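PDB 2EO4: HIT domain-containing protein from Sulfolobus tokodaii, which probably binds nucleotides and hydrolyses a nucleotide phosphate bond, as a zinc-containing member of the histidine triad family, perhaps acting on adenylyl sulfate. Local coordinates for the zinc ion site. Numbering follows the deposited sequence.

The zinc ion site. Residues 1, 3-4, 40, 43, 45, 94. With ZN (zinc ion), chain B.
A Cys2His2 zinc site, probably structural, lies at the N-terminus of this HIT protein: two cysteine sulfurs and two imidazoles hold the ion in a nearly regular tetrahedron. The sulfurs come from the CxxC motif, with Cys1 SG 2.3 Å from ZN and Cys4 SG also 2.3 Å from ZN, and the angle between them is the widest, 118°. Cys1 throws SG anti to its backbone N (chi1 175°), whereas Cys4, on helix 2-7, keeps SG anti to its carbonyl carbon (chi1 -79°), so the two sulfurs converge. Cys4 N also donates to Cys1 SG at 3.5 Å, a long but straight bond that may temper the charge on the sulfur.

Both histidines hold CG anti to the backbone N and bind through ND1, leaving NE2 to be fixed by a second shell. The packed side is at His94: Phe3 CB lies 3.6 Å above the centre of its ring, and NE2 gives a 2.9 Å bond to Pro40 O, in the ring plane and nearly along the C=O axis. The His43 ring is instead met along its edge, by Cys1 SG and by Glu45 OE2, which NE2 reaches at 3.0 Å from above the carboxylate plane. That carboxylate could make the imidazole a stronger donor to zinc.

The ion thereby ties the N-terminal residue and helix 2-7 to the loop after strand 36-40 and to His94, first histidine of the triad motif leading into strand 97-102; the site's centre is about 7 Å from His96, the family's nucleophilic histidine.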
ATOM      1  N   CYS A   1      -0.968 -16.898  15.409  1.00 28.39           N
ATOM      2  CA  CYS A   1      -1.181 -15.845  14.371  1.00 27.20           C
ATOM      3  C   CYS A   1      -2.532 -16.040  13.691  1.00 25.46           C
ATOM      4  O   CYS A   1      -2.838 -17.122  13.193  1.00 25.91           O
ATOM      5  CB  CYS A   1      -0.069 -15.903  13.324  1.00 27.44           C
ATOM      6  SG  CYS A   1      -0.323 -14.755  11.941  1.00 25.94           S
ATOM      7  N   PHE A   3      -3.691 -14.910  10.810  1.00 24.76           N
ATOM      8  CA  PHE A   3      -3.628 -15.272   9.395  1.00 24.90           C
ATOM      9  C   PHE A   3      -3.029 -16.647   9.131  1.00 25.46           C
ATOM     10  O   PHE A   3      -3.517 -17.379   8.266  1.00 23.94           O
ATOM     11  CB  PHE A   3      -2.904 -14.191   8.587  1.00 25.88           C
ATOM     12  CG  PHE A   3      -3.735 -12.953   8.379  1.00 24.47           C
ATOM     13  CD1 PHE A   3      -5.052 -13.061   7.940  1.00 28.21           C
ATOM     14  CD2 PHE A   3      -3.224 -11.691   8.662  1.00 25.32           C
ATOM     15  CE1 PHE A   3      -5.854 -11.928   7.792  1.00 30.41           C
ATOM     16  CE2 PHE A   3      -4.016 -10.549   8.518  1.00 27.32           C
ATOM     17  CZ  PHE A   3      -5.329 -10.668   8.086  1.00 27.60           C
ATOM     18  N   CYS A   4      -1.983 -17.013   9.865  1.00 26.77           N
ATOM     19  CA  CYS A   4      -1.407 -18.342   9.681  1.00 28.15           C
ATOM     20  C   CYS A   4      -2.492 -19.361  10.034  1.00 28.45           C
ATOM     21  O   CYS A   4      -2.612 -20.408   9.393  1.00 29.54           O
ATOM     22  CB  CYS A   4      -0.183 -18.541  10.583  1.00 28.03           C
ATOM     23  SG  CYS A   4       1.345 -17.768   9.976  1.00 29.63           S
ATOM     24  N   PRO A  40       0.714 -12.908   2.212  1.00 25.03           N
ATOM     25  CA  PRO A  40       1.653 -13.909   1.711  1.00 26.17           C
ATOM     26  C   PRO A  40       1.348 -15.032   2.706  1.00 26.87           C
ATOM     27  O   PRO A  40       1.010 -14.742   3.862  1.00 26.94           O
ATOM     28  CB  PRO A  40       3.022 -13.292   1.999  1.00 26.99           C
ATOM     29  CG  PRO A  40       2.746 -11.812   2.059  1.00 28.06           C
ATOM     30  CD  PRO A  40       1.433 -11.762   2.793  1.00 26.20           C
ATOM     31  N   HIS A  43       4.826 -16.325   6.986  1.00 29.89           N
ATOM     32  CA  HIS A  43       4.707 -15.316   8.029  1.00 28.18           C
ATOM     33  C   HIS A  43       5.851 -14.300   8.090  1.00 28.23           C
ATOM     34  O   HIS A  43       7.012 -14.660   8.268  1.00 27.62           O
ATOM     35  CB  HIS A  43       4.577 -16.009   9.391  1.00 28.52           C
ATOM     36  CG  HIS A  43       4.315 -15.070  10.527  1.00 27.40           C
ATOM     37  ND1 HIS A  43       3.045 -14.800  10.993  1.00 25.62           N
ATOM     38  CD2 HIS A  43       5.158 -14.325  11.280  1.00 27.09           C
ATOM     39  CE1 HIS A  43       3.119 -13.930  11.986  1.00 27.75           C
ATOM     40  NE2 HIS A  43       4.390 -13.626  12.178  1.00 27.51           N
ATOM     41  N   GLU A  45       6.473 -10.366   9.917  1.00 27.33           N
ATOM     42  CA  GLU A  45       5.892  -9.428  10.876  1.00 27.47           C
ATOM     43  C   GLU A  45       5.213  -8.230  10.228  1.00 27.21           C
ATOM     44  O   GLU A  45       4.157  -7.778  10.683  1.00 24.84           O
ATOM     45  CB  GLU A  45       6.965  -8.927  11.843  1.00 30.21           C
ATOM     46  CG  GLU A  45       7.457  -9.982  12.820  1.00 36.50           C
ATOM     47  CD  GLU A  45       6.373 -10.429  13.782  1.00 38.66           C
ATOM     48  OE1 GLU A  45       5.863  -9.577  14.541  1.00 39.90           O
ATOM     49  OE2 GLU A  45       6.028 -11.630  13.777  1.00 43.13           O
ATOM     50  N   HIS A  94       1.218 -10.074  10.845  1.00 24.84           N
ATOM     51  CA  HIS A  94       1.431 -10.983   9.726  1.00 23.78           C
ATOM     52  C   HIS A  94       1.128 -10.045   8.564  1.00 23.84           C
ATOM     53  O   HIS A  94      -0.004  -9.581   8.423  1.00 23.44           O
ATOM     54  CB  HIS A  94       0.415 -12.129   9.731  1.00 24.33           C
ATOM     55  CG  HIS A  94       0.549 -13.064   8.564  1.00 25.53           C
ATOM     56  ND1 HIS A  94       0.878 -14.395   8.707  1.00 24.11           N
ATOM     57  CD2 HIS A  94       0.400 -12.857   7.232  1.00 24.52           C
ATOM     58  CE1 HIS A  94       0.926 -14.968   7.519  1.00 25.97           C
ATOM     59  NE2 HIS A  94       0.640 -14.057   6.605  1.00 24.17           N
TER
HETATM   60 ZN    ZN B 201       1.250 -15.485  10.459  1.00 27.41          ZN